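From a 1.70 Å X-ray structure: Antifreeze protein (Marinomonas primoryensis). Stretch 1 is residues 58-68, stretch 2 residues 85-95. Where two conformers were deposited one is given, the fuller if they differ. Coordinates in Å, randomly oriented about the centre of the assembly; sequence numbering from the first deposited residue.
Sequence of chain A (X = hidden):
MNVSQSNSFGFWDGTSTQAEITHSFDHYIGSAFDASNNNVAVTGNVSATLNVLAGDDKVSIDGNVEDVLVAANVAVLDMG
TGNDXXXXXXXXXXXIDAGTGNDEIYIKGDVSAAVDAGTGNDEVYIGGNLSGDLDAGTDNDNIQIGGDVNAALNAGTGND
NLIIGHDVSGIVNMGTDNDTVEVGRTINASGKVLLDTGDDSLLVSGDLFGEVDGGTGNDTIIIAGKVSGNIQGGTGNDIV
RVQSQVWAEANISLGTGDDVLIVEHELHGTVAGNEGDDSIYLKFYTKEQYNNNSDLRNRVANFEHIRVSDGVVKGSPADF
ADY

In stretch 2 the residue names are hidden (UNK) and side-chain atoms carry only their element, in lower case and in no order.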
# COMPACT_ATOMS: atom_id res chain seq x y z
N LYS A 58 -7.43 -7.21 26.35
CA LYS A 58 -6.36 -7.94 25.71
C LYS A 58 -6.93 -9.33 25.44
O LYS A 58 -7.57 -9.94 26.33
CB LYS A 58 -5.13 -8.10 26.62
CG LYS A 58 -3.98 -8.91 25.89
CD LYS A 58 -2.60 -8.65 26.54
CE LYS A 58 -1.49 -9.58 25.96
NZ LYS A 58 -0.23 -9.38 26.78
N VAL A 59 -6.75 -9.79 24.21
CA VAL A 59 -7.17 -11.14 23.78
C VAL A 59 -5.98 -11.83 23.09
O VAL A 59 -5.32 -11.24 22.22
CB VAL A 59 -8.38 -11.09 22.82
CG1 VAL A 59 -8.64 -12.50 22.29
CG2 VAL A 59 -9.66 -10.52 23.48
N SER A 60 -5.71 -13.08 23.48
CA SER A 60 -4.58 -13.83 22.94
C SER A 60 -5.07 -15.22 22.63
O SER A 60 -5.62 -15.90 23.50
CB SER A 60 -3.42 -13.90 23.94
OG SER A 60 -3.06 -12.60 24.38
N ILE A 61 -4.89 -15.62 21.39
CA ILE A 61 -5.43 -16.88 20.83
C ILE A 61 -4.25 -17.61 20.19
O ILE A 61 -3.57 -17.06 19.31
CB ILE A 61 -6.55 -16.54 19.73
CG1 ILE A 61 -7.77 -15.85 20.37
CG2 ILE A 61 -7.00 -17.78 18.91
CD1 ILE A 61 -8.51 -14.87 19.46
N ASP A 62 -3.97 -18.84 20.63
CA ASP A 62 -2.84 -19.56 20.06
C ASP A 62 -3.25 -20.30 18.79
O ASP A 62 -2.39 -20.70 17.98
CB ASP A 62 -2.33 -20.58 21.07
CG ASP A 62 -1.75 -19.94 22.29
OD1 ASP A 62 -1.23 -18.80 22.18
OD2 ASP A 62 -1.77 -20.61 23.33
N GLY A 63 -4.55 -20.54 18.64
CA GLY A 63 -5.09 -21.22 17.45
C GLY A 63 -5.62 -20.25 16.40
O GLY A 63 -5.06 -19.15 16.22
N ASN A 64 -6.73 -20.64 15.77
CA ASN A 64 -7.32 -19.87 14.66
C ASN A 64 -8.58 -19.16 15.11
O ASN A 64 -9.29 -19.65 15.99
CB ASN A 64 -7.71 -20.83 13.51
CG ASN A 64 -6.55 -21.63 13.01
OD1 ASN A 64 -5.47 -21.08 12.79
ND2 ASN A 64 -6.77 -22.94 12.79
N VAL A 65 -8.86 -18.01 14.51
CA VAL A 65 -10.21 -17.46 14.57
C VAL A 65 -10.96 -18.10 13.41
O VAL A 65 -10.68 -17.83 12.21
CB VAL A 65 -10.21 -15.91 14.44
CG1 VAL A 65 -11.66 -15.36 14.43
CG2 VAL A 65 -9.34 -15.33 15.54
N GLU A 66 -11.93 -18.93 13.76
CA GLU A 66 -12.60 -19.74 12.76
C GLU A 66 -13.72 -18.98 12.00
O GLU A 66 -14.18 -17.92 12.44
CB GLU A 66 -13.13 -21.02 13.38
CG GLU A 66 -12.00 -21.98 13.81
CD GLU A 66 -12.52 -23.26 14.42
OE1 GLU A 66 -13.76 -23.42 14.60
OE2 GLU A 66 -11.69 -24.13 14.71
N ASP A 67 -14.11 -19.54 10.85
CA ASP A 67 -15.22 -19.04 10.04
C ASP A 67 -16.57 -19.36 10.71
O ASP A 67 -17.35 -20.19 10.21
CB ASP A 67 -15.15 -19.71 8.66
CG ASP A 67 -16.04 -19.05 7.61
OD1 ASP A 67 -16.72 -18.04 7.89
OD2 ASP A 67 -16.07 -19.58 6.47
N VAL A 68 -16.83 -18.71 11.84
CA VAL A 68 -18.08 -18.86 12.59
C VAL A 68 -19.25 -18.28 11.80
O VAL A 68 -19.16 -17.18 11.31
CB VAL A 68 -17.94 -18.15 13.97
CG1 VAL A 68 -19.22 -18.29 14.80
CG2 VAL A 68 -16.73 -18.76 14.71
N UNK A 85 -6.01 -4.87 22.53
CA UNK A 85 -4.76 -5.50 22.04
C UNK A 85 -5.07 -6.95 21.75
O UNK A 85 -5.54 -7.68 22.66
c UNK A 85 -1.26 -5.54 23.72
o UNK A 85 -1.35 -4.56 24.46
c UNK A 85 -3.72 -5.39 23.12
n UNK A 85 -0.27 -6.42 23.81
c UNK A 85 -2.31 -5.80 22.65
N UNK A 86 -4.85 -7.35 20.51
CA UNK A 86 -5.17 -8.71 20.05
C UNK A 86 -3.96 -9.42 19.53
O UNK A 86 -3.15 -8.84 18.78
c UNK A 86 -7.05 -11.04 19.20
c UNK A 86 -6.29 -8.65 18.98
c UNK A 86 -7.61 -9.68 17.12
c UNK A 86 -6.55 -9.96 18.21
N UNK A 87 -3.79 -10.68 19.96
CA UNK A 87 -2.74 -11.52 19.41
C UNK A 87 -3.44 -12.79 18.92
O UNK A 87 -4.24 -13.37 19.63
c UNK A 87 -0.86 -14.25 20.43
c UNK A 87 0.06 -15.21 20.02
c UNK A 87 -1.74 -11.87 20.50
c UNK A 87 1.27 -13.52 18.82
c UNK A 87 1.12 -14.84 19.24
o UNK A 87 2.03 -15.79 18.81
c UNK A 87 -0.73 -12.92 20.05
c UNK A 87 0.35 -12.56 19.24
N UNK A 88 -3.19 -13.16 17.67
CA UNK A 88 -3.60 -14.47 17.13
C UNK A 88 -2.37 -15.20 16.53
O UNK A 88 -1.74 -14.67 15.60
c UNK A 88 -5.94 -13.62 16.56
c UNK A 88 -4.67 -14.29 16.02
c UNK A 88 -4.99 -15.66 15.42
N UNK A 89 -2.01 -16.40 17.02
CA UNK A 89 -0.85 -17.12 16.50
C UNK A 89 -1.15 -17.88 15.20
O UNK A 89 -0.24 -18.16 14.44
c UNK A 89 -0.33 -18.11 17.56
N UNK A 90 -2.43 -18.25 15.00
CA UNK A 90 -2.86 -18.99 13.83
C UNK A 90 -3.39 -18.09 12.74
O UNK A 90 -2.93 -16.94 12.58
N UNK A 91 -4.40 -18.60 12.03
CA UNK A 91 -5.00 -17.91 10.89
C UNK A 91 -6.30 -17.26 11.34
O UNK A 91 -6.89 -17.64 12.35
c UNK A 91 -5.31 -18.91 9.75
o UNK A 91 -2.97 -18.94 9.21
c UNK A 91 -4.05 -19.56 9.19
o UNK A 91 -4.14 -20.71 8.68
N UNK A 92 -6.75 -16.31 10.54
CA UNK A 92 -8.00 -15.62 10.80
C UNK A 92 -8.91 -15.90 9.62
O UNK A 92 -8.61 -15.49 8.48
c UNK A 92 -7.02 -13.83 12.24
c UNK A 92 -9.16 -13.40 11.04
c UNK A 92 -7.80 -14.11 10.98
N UNK A 93 -9.99 -16.63 9.92
CA UNK A 93 -10.98 -17.05 8.90
C UNK A 93 -12.39 -16.50 9.18
O UNK A 93 -13.33 -16.78 8.43
c UNK A 93 -9.05 -19.67 9.79
c UNK A 93 -11.06 -18.56 8.78
c UNK A 93 -10.09 -20.55 7.67
c UNK A 93 -9.73 -19.26 8.50
N UNK A 94 -12.51 -15.75 10.28
CA UNK A 94 -13.75 -15.04 10.64
C UNK A 94 -13.41 -13.58 10.91
O UNK A 94 -12.28 -13.25 11.35
N UNK A 95 -14.38 -12.69 10.63
CA UNK A 95 -14.11 -11.26 10.63
C UNK A 95 -13.65 -10.72 11.99
O UNK A 95 -14.22 -11.06 13.01
c UNK A 95 -15.19 -8.94 10.27
n UNK A 95 -17.30 -5.96 9.19
c UNK A 95 -16.43 -8.20 9.69
c UNK A 95 -15.36 -10.48 10.18
c UNK A 95 -16.19 -6.70 9.83

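Position 85 has three side-chain carbons in a row, the third carrying one oxygen and one nitrogen: a primary amide on a two-methylene arm. Its backbone O accepts from Val59 N at 2.9 Å (N-H...O 163°), and the amide nitrogen lies 4.0 Å from Lys58 CE; this is Gln85. The two extended chains run side by side on the same face of the sheet.

Position 86 shows four carbons, forked at the second. One terminal carbon of the fork lies 3.8 Å from Val59 CG1 and 4.1 Å from Ile61 CD1, on the buried face, which identifies Leu86. Its CA approaches Val59 O at 3.3 Å in a CA-H...O contact.

At position 87 one carbon leads to a six-carbon ring bearing an oxygen. The backbone N donates to Val59 O (2.8 Å, 162°) and the backbone O accepts from Ile61 N (2.9 Å, 148°): this is Tyr87. The side chain shares its face with Ser60, whose OG is 4.2 Å from Tyr87 CB; Asp62 OD1 meets the ring edge near its plane, 4.4 Å from Tyr87 CE2.

Position 88 has three carbons, the first carrying the other two. On the buried face one of the branch carbons reaches Ile61 CD1 at 4.1 Å and Val65 CG2 at 3.9 Å: Val88, through its CG2.

A lone side-chain carbon at position 89, the CB, points toward stretch 1 and lies 3.3 Å from Asp62 O, which means Ala89. The backbone N donates to Ile61 O (2.8 Å, 164°).

Position 90 has no side-chain atoms, and its N makes a weak hydrogen bond to Gly63 O (3.0 Å, 127°): Gly90. An ideal CB would stand 2.4 Å from Asn64 OD1 and 2.5 Å from Gly63 O, both clashes.

Position 91 carries two carbons, the second with two oxygens, a short carboxylate. Its N donates almost linearly to Asn64 OD1 (2.8 Å, 178°), and its backbone O accepts from Val65 N at 2.9 Å: Asp91.

Position 92 again has one carbon carrying two others. Although its CA-to-CB bond points away, one branch carbon comes within 4.3 Å of Val65 CG2, giving Val92.

Position 93 has four carbons forked at the second. The CB points toward stretch 1, and the backbone N donates to Val65 O (2.7 Å, 160°), so it is Leu93, with CD1 4.1 Å from Asn64 CB.

Position 94 lacks side-chain atoms, and an ideal CB would clash with Glu66 O at 2.3 Å: Gly94.

Position 95 bears four carbons in a row ending in nitrogen. Its CB points away, and its closest approach to stretch 1 is CB to Val65 CG1, 7.5 Å: Lys95.

The contact joins two parallel strands, their directions 1° apart, through four hydrogen bonds alternating across Val59, Tyr87 and Ile61. Beyond them, Asn64 and Val65 continue the pairing through the turn. Val59, Ile61, Leu86 and Val88 pack on one face, and Gly90 and Gly94 allow close backbone approach. Together the stretches bury 810 Å².

Stretch 2 85-95: QLYVAGDVLGK
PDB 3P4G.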